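Local coordinates for CRISPR/cas2 protein (Pyrococcus horikoshii OT3, PDB 6K2E) that probably acts in CRISPR immunity as a dimeric Cas2 protein of ferredoxin-like fold and probably binds RNA, at residues 43-48 against 64-69; 6-11 against 26-31; 50-55 against 60-65. All coordinates share one frame; numbering follows the deposited sequence.

Contact 1: 43-48 against 64-69; sequences AQLYEL and IYIFPG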
# COMPACT_ATOMS: atom_id res chain seq x y z
N ALA A 43 -17.57 -11.77 -3.35
CA ALA A 43 -18.61 -10.94 -3.94
C ALA A 43 -18.44 -9.49 -3.54
O ALA A 43 -18.69 -8.59 -4.35
CB ALA A 43 -19.99 -11.45 -3.52
N GLN A 44 -17.96 -9.24 -2.33
CA GLN A 44 -17.77 -7.87 -1.89
C GLN A 44 -16.54 -7.25 -2.55
O GLN A 44 -16.59 -6.07 -2.91
CB GLN A 44 -17.68 -7.82 -0.36
CG GLN A 44 -19.04 -7.82 0.33
CD GLN A 44 -18.95 -7.97 1.85
OE1 GLN A 44 -18.01 -7.47 2.47
NE2 GLN A 44 -19.94 -8.64 2.46
N LEU A 45 -15.48 -8.04 -2.78
CA LEU A 45 -14.30 -7.52 -3.48
C LEU A 45 -14.62 -7.19 -4.93
O LEU A 45 -14.19 -6.16 -5.45
CB LEU A 45 -13.14 -8.52 -3.40
CG LEU A 45 -11.83 -8.14 -4.14
CD1 LEU A 45 -11.33 -6.74 -3.75
CD2 LEU A 45 -10.71 -9.15 -3.96
N TYR A 46 -15.41 -8.04 -5.59
CA TYR A 46 -15.84 -7.74 -6.95
C TYR A 46 -16.79 -6.55 -7.01
O TYR A 46 -16.80 -5.83 -8.02
CB TYR A 46 -16.48 -8.97 -7.59
CG TYR A 46 -15.50 -9.91 -8.27
CD1 TYR A 46 -15.02 -9.63 -9.54
CD2 TYR A 46 -15.08 -11.08 -7.65
CE1 TYR A 46 -14.13 -10.50 -10.17
CE2 TYR A 46 -14.20 -11.95 -8.26
CZ TYR A 46 -13.72 -11.66 -9.52
OH TYR A 46 -12.83 -12.53 -10.13
N GLU A 47 -17.60 -6.33 -5.96
CA GLU A 47 -18.49 -5.18 -5.96
C GLU A 47 -17.72 -3.87 -5.80
O GLU A 47 -18.00 -2.89 -6.49
CB GLU A 47 -19.55 -5.32 -4.86
CG GLU A 47 -20.75 -4.38 -4.97
CD GLU A 47 -21.72 -4.54 -3.79
OE1 GLU A 47 -21.29 -4.33 -2.63
OE2 GLU A 47 -22.90 -4.90 -4.01
N LEU A 48 -16.73 -3.88 -4.90
CA LEU A 48 -15.88 -2.72 -4.67
C LEU A 48 -15.09 -2.36 -5.91
O LEU A 48 -14.99 -1.18 -6.27
CB LEU A 48 -14.93 -3.02 -3.52
CG LEU A 48 -13.81 -2.02 -3.30
CD1 LEU A 48 -14.38 -0.65 -2.92
CD2 LEU A 48 -12.90 -2.54 -2.22
N ILE A 64 -4.89 -2.87 -5.59
CA ILE A 64 -5.58 -3.80 -4.69
C ILE A 64 -4.72 -5.04 -4.55
O ILE A 64 -4.55 -5.80 -5.51
CB ILE A 64 -6.99 -4.16 -5.19
CG1 ILE A 64 -7.78 -2.88 -5.50
CG2 ILE A 64 -7.68 -5.06 -4.14
CD1 ILE A 64 -9.15 -3.11 -6.07
N TYR A 65 -4.14 -5.22 -3.36
CA TYR A 65 -3.33 -6.39 -3.02
C TYR A 65 -4.22 -7.41 -2.31
O TYR A 65 -4.69 -7.17 -1.21
CB TYR A 65 -2.17 -5.98 -2.10
CG TYR A 65 -1.08 -5.17 -2.77
CD1 TYR A 65 0.03 -5.80 -3.36
CD2 TYR A 65 -1.15 -3.78 -2.84
CE1 TYR A 65 1.03 -5.07 -3.98
CE2 TYR A 65 -0.14 -3.04 -3.47
CZ TYR A 65 0.94 -3.70 -4.03
OH TYR A 65 1.91 -2.97 -4.65
N ILE A 66 -4.41 -8.58 -2.92
CA ILE A 66 -5.34 -9.59 -2.40
C ILE A 66 -4.55 -10.74 -1.77
O ILE A 66 -3.76 -11.41 -2.45
CB ILE A 66 -6.26 -10.12 -3.52
CG1 ILE A 66 -6.95 -8.94 -4.23
CG2 ILE A 66 -7.27 -11.07 -2.94
CD1 ILE A 66 -6.77 -8.91 -5.72
N PHE A 67 -4.81 -11.01 -0.47
CA PHE A 67 -4.10 -12.00 0.35
C PHE A 67 -5.05 -13.12 0.79
O PHE A 67 -6.25 -12.89 0.97
CB PHE A 67 -3.48 -11.37 1.60
CG PHE A 67 -2.61 -10.21 1.31
CD1 PHE A 67 -3.13 -8.91 1.30
CD2 PHE A 67 -1.27 -10.41 1.04
CE1 PHE A 67 -2.32 -7.84 1.00
CE2 PHE A 67 -0.47 -9.33 0.72
CZ PHE A 67 -0.99 -8.04 0.73
N PRO A 68 -4.53 -14.34 1.00
CA PRO A 68 -5.38 -15.40 1.58
C PRO A 68 -5.75 -15.15 3.04
O PRO A 68 -6.73 -15.73 3.50
CB PRO A 68 -4.52 -16.67 1.43
CG PRO A 68 -3.13 -16.15 1.36
CD PRO A 68 -3.22 -14.87 0.61
N GLY A 69 -4.99 -14.35 3.77
CA GLY A 69 -5.34 -14.01 5.14
C GLY A 69 -4.48 -12.88 5.67
O GLY A 69 -3.59 -12.36 4.99
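Leu45, on helix 42-55, reaches onto strand 61-67 with its two methyls divided between two isoleucines. Its CD1 meets Ile64 CG2 at 4.0 Å, and its CD2 meets Ile66 CG1 at 3.8 Å. The second methyl also comes within 4.1 Å of the branch methyl of the same isoleucine, Leu45 CD2 to Ile66 CG2, so CD2 rests against both arms of Ile66 while CD1 touches one arm of Ile64. The side-chain directions differ as well: Leu45 and Ile64 pass alongside each other heading opposite ways, whereas Leu45 lies across Ile66 at a slant. With CG of Leu45 opposite the backbone N (chi1 178°), and chi2 near 52°, the two methyls come to lie over different isoleucines.

Ile64 and Ile66 alternate with Tyr65 and Phe67, whose side chains leave from the other face of the strand. There Tyr65 OH bonds to Glu37 OE2 of the second subunit, and the Phe67 ring meets Phe67 of that subunit with the planes about 15° apart. Ile64, Tyr65 and Ile66 also pair with a strand of that chain, which carries the sheet across the interface. Met4 of strand 3-11 and Leu40 of strand 35-41 also touch Leu45, while Leu48 turns to helix 17-27.

Every atom that touches between the two segments is an aliphatic carbon. Here the helix is probably held by dispersion and by the exclusion of water; shape, more than any directional bond, would set how it lies.

Contact 2: 6-11 against 26-31; sequences VIVVYD and TYLFWR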
# COMPACT_ATOMS: atom_id res chain seq x y z
N VAL A 6 -7.46 -7.72 2.02
CA VAL A 6 -6.99 -6.80 0.98
C VAL A 6 -6.30 -5.59 1.60
O VAL A 6 -6.63 -5.16 2.71
CB VAL A 6 -8.10 -6.33 0.02
CG1 VAL A 6 -8.51 -7.45 -0.91
CG2 VAL A 6 -9.28 -5.81 0.78
N ILE A 7 -5.33 -5.04 0.87
CA ILE A 7 -4.71 -3.74 1.17
C ILE A 7 -4.86 -2.90 -0.09
O ILE A 7 -4.45 -3.34 -1.17
CB ILE A 7 -3.23 -3.84 1.55
CG1 ILE A 7 -3.01 -4.68 2.80
CG2 ILE A 7 -2.64 -2.46 1.83
CD1 ILE A 7 -1.52 -4.91 3.05
N VAL A 8 -5.49 -1.74 0.04
CA VAL A 8 -5.84 -0.88 -1.09
C VAL A 8 -5.08 0.44 -0.96
O VAL A 8 -5.20 1.12 0.07
CB VAL A 8 -7.35 -0.63 -1.18
CG1 VAL A 8 -7.65 0.50 -2.13
CG2 VAL A 8 -8.05 -1.90 -1.64
N VAL A 9 -4.30 0.78 -1.97
CA VAL A 9 -3.64 2.07 -2.07
C VAL A 9 -4.16 2.75 -3.33
O VAL A 9 -4.04 2.20 -4.42
CB VAL A 9 -2.11 1.95 -2.13
CG1 VAL A 9 -1.48 3.26 -1.82
CG2 VAL A 9 -1.60 0.87 -1.17
N TYR A 10 -4.77 3.94 -3.17
CA TYR A 10 -5.27 4.66 -4.34
C TYR A 10 -4.44 5.89 -4.64
O TYR A 10 -3.82 6.49 -3.76
CB TYR A 10 -6.75 5.08 -4.22
CG TYR A 10 -7.07 6.13 -3.19
CD1 TYR A 10 -7.16 7.47 -3.51
CD2 TYR A 10 -7.33 5.76 -1.89
CE1 TYR A 10 -7.46 8.42 -2.54
CE2 TYR A 10 -7.66 6.68 -0.94
CZ TYR A 10 -7.71 8.00 -1.26
OH TYR A 10 -8.03 8.90 -0.27
N ASP A 11 -4.43 6.25 -5.90
CA ASP A 11 -3.79 7.46 -6.38
C ASP A 11 -4.72 8.00 -7.46
O ASP A 11 -4.75 7.49 -8.58
CB ASP A 11 -2.40 7.17 -6.87
CG ASP A 11 -1.70 8.40 -7.34
OD1 ASP A 11 -1.32 9.21 -6.48
OD2 ASP A 11 -1.56 8.56 -8.58
N THR A 26 -16.93 2.40 3.09
CA THR A 26 -18.04 1.46 3.20
C THR A 26 -17.55 0.02 3.37
O THR A 26 -18.14 -0.74 4.14
CB THR A 26 -19.03 1.62 2.03
OG1 THR A 26 -18.36 1.50 0.78
CG2 THR A 26 -19.64 2.98 2.11
N TYR A 27 -16.49 -0.39 2.65
CA TYR A 27 -16.07 -1.79 2.71
C TYR A 27 -14.93 -2.04 3.67
O TYR A 27 -14.83 -3.16 4.19
CB TYR A 27 -15.63 -2.31 1.33
CG TYR A 27 -16.69 -2.31 0.27
CD1 TYR A 27 -16.99 -1.15 -0.43
CD2 TYR A 27 -17.39 -3.48 -0.05
CE1 TYR A 27 -17.95 -1.13 -1.40
CE2 TYR A 27 -18.37 -3.47 -1.04
CZ TYR A 27 -18.64 -2.27 -1.71
OH TYR A 27 -19.59 -2.18 -2.69
N LEU A 28 -14.04 -1.08 3.89
CA LEU A 28 -12.74 -1.38 4.49
C LEU A 28 -12.42 -0.43 5.63
O LEU A 28 -13.06 0.61 5.81
CB LEU A 28 -11.62 -1.34 3.44
CG LEU A 28 -11.70 -2.44 2.38
CD1 LEU A 28 -10.77 -2.21 1.19
CD2 LEU A 28 -11.42 -3.77 3.04
N PHE A 29 -11.37 -0.77 6.36
CA PHE A 29 -10.89 -0.01 7.51
C PHE A 29 -9.88 1.00 7.00
O PHE A 29 -8.91 0.65 6.33
CB PHE A 29 -10.29 -0.97 8.55
CG PHE A 29 -9.35 -0.32 9.55
CD1 PHE A 29 -7.95 -0.42 9.40
CD2 PHE A 29 -9.85 0.33 10.69
CE1 PHE A 29 -7.07 0.15 10.34
CE2 PHE A 29 -8.98 0.91 11.64
CZ PHE A 29 -7.59 0.82 11.46
N TRP A 30 -10.12 2.26 7.30
CA TRP A 30 -9.18 3.31 6.95
C TRP A 30 -7.95 3.23 7.84
O TRP A 30 -8.03 3.46 9.05
CB TRP A 30 -9.86 4.66 7.08
CG TRP A 30 -9.05 5.75 6.59
CD1 TRP A 30 -8.07 5.69 5.66
CD2 TRP A 30 -9.14 7.10 7.00
NE1 TRP A 30 -7.53 6.92 5.45
CE2 TRP A 30 -8.18 7.81 6.26
CE3 TRP A 30 -9.95 7.79 7.91
CZ2 TRP A 30 -8.00 9.18 6.41
CZ3 TRP A 30 -9.76 9.16 8.06
CH2 TRP A 30 -8.80 9.83 7.32
N ARG A 31 -6.81 2.87 7.24
CA ARG A 31 -5.55 2.82 7.99
C ARG A 31 -4.95 4.21 8.15
O ARG A 31 -4.88 4.74 9.26
CB ARG A 31 -4.57 1.88 7.26
CG ARG A 31 -3.11 1.92 7.72
CD ARG A 31 -2.99 1.51 9.17
NE ARG A 31 -3.18 0.08 9.34
CZ ARG A 31 -3.23 -0.51 10.53
NH1 ARG A 31 -3.11 0.21 11.63
NH2 ARG A 31 -3.39 -1.82 10.59
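The hydroxyl of Tyr27, the residue just before the Leu28 that packs on Val6 and Val8, is gripped from helix 42-55 by two groups, Glu47 OE1 and Arg51 NH1. These bonds tie Tyr27 to helix 42-55, while the next side chain turns into the core. Leu28 CD1 settles against one methyl from each valine, at 3.9 Å from both Val6 CG2 and Val8 CG2. Its other methyl reaches the first valine alone, Leu28 CD2 lying 3.7 Å from Val6 CG2. The leucine crosses each valine at about a right angle. In Val6 the methyl that touches is the one wedged between backbone N and carbonyl carbon, with CG1 opposite the carbonyl carbon (chi1 -72°).

Within 26-31, the Phe29 ring edge lies over the Arg31 guanidinium, Phe29 CE1 3.9 Å above its plane. Arg31 NE also makes a salt bridge to Glu37.

Strand 35-41 runs between strands 3-11 and 29-32, so Leu28 reaches the valines over the face of strand 35-41, touching Phe36 and Leu40 on the way. Leu48 of helix 42-55 covers Leu28, and Leu24 of helix 17-27 covers Val8.

Contact 3: 50-55 against 60-65; sequences MRLKRI and DSVLIY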
# COMPACT_ATOMS: atom_id res chain seq x y z
N MET A 50 -15.80 -3.07 -9.06
CA MET A 50 -16.71 -2.55 -10.08
C MET A 50 -17.10 -1.11 -9.77
O MET A 50 -17.16 -0.27 -10.68
CB MET A 50 -17.96 -3.45 -10.18
CG MET A 50 -18.99 -3.00 -11.23
SD MET A 50 -20.38 -2.04 -10.55
CE MET A 50 -21.74 -2.47 -11.64
N ARG A 51 -17.37 -0.80 -8.51
CA ARG A 51 -17.72 0.57 -8.18
C ARG A 51 -16.50 1.49 -8.27
O ARG A 51 -16.64 2.65 -8.69
CB ARG A 51 -18.38 0.61 -6.80
CG ARG A 51 -19.82 0.07 -6.83
CD ARG A 51 -20.39 -0.19 -5.44
NE ARG A 51 -20.98 1.03 -4.89
CZ ARG A 51 -21.30 1.20 -3.60
NH1 ARG A 51 -21.11 0.21 -2.74
NH2 ARG A 51 -21.80 2.35 -3.18
N LEU A 52 -15.30 0.98 -7.96
CA LEU A 52 -14.08 1.75 -8.16
C LEU A 52 -13.82 2.00 -9.63
O LEU A 52 -13.40 3.09 -10.03
CB LEU A 52 -12.87 1.02 -7.56
CG LEU A 52 -12.62 1.14 -6.05
CD1 LEU A 52 -11.67 0.06 -5.57
CD2 LEU A 52 -12.10 2.51 -5.70
N LYS A 53 -14.13 1.00 -10.47
CA LYS A 53 -13.85 1.11 -11.90
C LYS A 53 -14.74 2.15 -12.56
O LYS A 53 -14.34 2.76 -13.57
CB LYS A 53 -14.05 -0.25 -12.56
CG LYS A 53 -13.16 -0.49 -13.76
CD LYS A 53 -13.18 -1.95 -14.14
CE LYS A 53 -11.76 -2.44 -14.35
NZ LYS A 53 -11.74 -3.92 -14.47
N ARG A 54 -15.91 2.41 -12.00
CA ARG A 54 -16.80 3.42 -12.54
C ARG A 54 -16.46 4.81 -12.04
O ARG A 54 -16.97 5.78 -12.61
CB ARG A 54 -18.26 3.08 -12.20
CG ARG A 54 -18.69 1.69 -12.71
CD ARG A 54 -20.21 1.50 -12.87
NE ARG A 54 -20.90 2.71 -13.31
CZ ARG A 54 -20.97 3.12 -14.57
NH1 ARG A 54 -20.42 2.39 -15.55
NH2 ARG A 54 -21.62 4.24 -14.87
N ILE A 55 -15.56 4.93 -11.08
CA ILE A 55 -15.14 6.22 -10.56
C ILE A 55 -13.86 6.69 -11.23
O ILE A 55 -13.77 7.84 -11.67
CB ILE A 55 -14.95 6.16 -9.03
CG1 ILE A 55 -16.28 6.07 -8.29
CG2 ILE A 55 -14.21 7.39 -8.54
CD1 ILE A 55 -16.11 6.05 -6.78
N ASP A 60 -5.98 7.92 -13.21
CA ASP A 60 -6.20 7.53 -11.83
C ASP A 60 -5.84 6.07 -11.64
O ASP A 60 -6.00 5.26 -12.55
CB ASP A 60 -7.65 7.66 -11.41
CG ASP A 60 -8.06 9.07 -11.19
OD1 ASP A 60 -7.25 9.99 -11.44
OD2 ASP A 60 -9.22 9.20 -10.78
N SER A 61 -5.41 5.74 -10.43
CA SER A 61 -4.85 4.43 -10.14
C SER A 61 -5.34 3.94 -8.78
O SER A 61 -5.36 4.70 -7.81
CB SER A 61 -3.34 4.51 -10.16
OG SER A 61 -2.80 3.27 -10.52
N VAL A 62 -5.77 2.68 -8.69
CA VAL A 62 -6.04 2.04 -7.41
C VAL A 62 -5.33 0.69 -7.38
O VAL A 62 -5.56 -0.16 -8.26
CB VAL A 62 -7.55 1.83 -7.13
CG1 VAL A 62 -7.73 1.32 -5.72
CG2 VAL A 62 -8.38 3.11 -7.31
N LEU A 63 -4.45 0.50 -6.40
CA LEU A 63 -3.78 -0.79 -6.20
C LEU A 63 -4.53 -1.65 -5.19
O LEU A 63 -4.71 -1.25 -4.04
CB LEU A 63 -2.36 -0.57 -5.67
CG LEU A 63 -1.35 0.13 -6.55
CD1 LEU A 63 0.01 -0.01 -5.92
CD2 LEU A 63 -1.40 -0.49 -7.93
N ILE A 64 -4.89 -2.87 -5.59
CA ILE A 64 -5.58 -3.80 -4.69
C ILE A 64 -4.72 -5.04 -4.55
O ILE A 64 -4.55 -5.80 -5.51
CB ILE A 64 -6.99 -4.16 -5.19
CG1 ILE A 64 -7.78 -2.88 -5.50
CG2 ILE A 64 -7.68 -5.06 -4.14
CD1 ILE A 64 -9.15 -3.11 -6.07
N TYR A 65 -4.14 -5.22 -3.36
CA TYR A 65 -3.33 -6.39 -3.02
C TYR A 65 -4.22 -7.41 -2.31
O TYR A 65 -4.69 -7.17 -1.21
CB TYR A 65 -2.17 -5.98 -2.10
CG TYR A 65 -1.08 -5.17 -2.77
CD1 TYR A 65 0.03 -5.80 -3.36
CD2 TYR A 65 -1.15 -3.78 -2.84
CE1 TYR A 65 1.03 -5.07 -3.98
CE2 TYR A 65 -0.14 -3.04 -3.47
CZ TYR A 65 0.94 -3.70 -4.03
OH TYR A 65 1.91 -2.97 -4.65
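Segments 50-55 and 60-65 run roughly opposite ways, the chain doubling back between them through a short connection. The two backbones come nearest where the Leu52 CA stands 8.1 Å from the Val62 CA, a separation that side chains from both sides must fill. Leu52 does so from the helix. Its CG lies opposite the carbonyl carbon (chi1 -81°), and from there the two methyls spread over the strand. Leu52 CD2 meets Val62 CG2 at 4.1 Å. Leu52 CD1 is equally far from Val62 CG1, so the valine is touched on both of its methyls, each by a different one of the leucine, with the two side chains crossing at about a right angle. Toward Ile64 the approach changes: the two reach for each other end on, and Leu52 CD1 meets Ile64 CD1 at 4.1 Å.

Around this apolar patch, Val62 also leans on Val8 and Tyr10, and Ile55 carries the helix over to Val20 and Leu23 of helix 17-27. Just before the strand, Asp60 uses both carboxylate oxygens, OD2 in a salt bridge to Arg16 and OD1 on the backbone N of Asn13. Ser61 OG bonds to Gln32 of the second subunit.

A helix packed on one face and leading into an edge strand of the chain, with strand order 2-3-1-4, fits the closing alpha-beta unit of the ferredoxin-like beta-alpha-beta-beta-alpha-beta fold known for Cas2 proteins.

How the contacts relate
Contacts 1 and 3 are two bites of helix 42-55 on strand 61-67, their centres about 12 Å apart, with Ile64 taking a leucine from each. Contact 2, centred about 1 Å from the middle of the chain, lies about 10 Å from the centre of contact 1 and 11 Å from that of contact 3, on the adjoining strand 3-11. Strands 3-11 and 61-67 are paired, with Tyr65 N 2.9 Å from Ile7 O, and Val8 CG1 packs on Val62 CG1 at 3.7 Å. All three contacts use one face of the sheet, while side chains of the other face, and Ile64 as well, meet the second subunit.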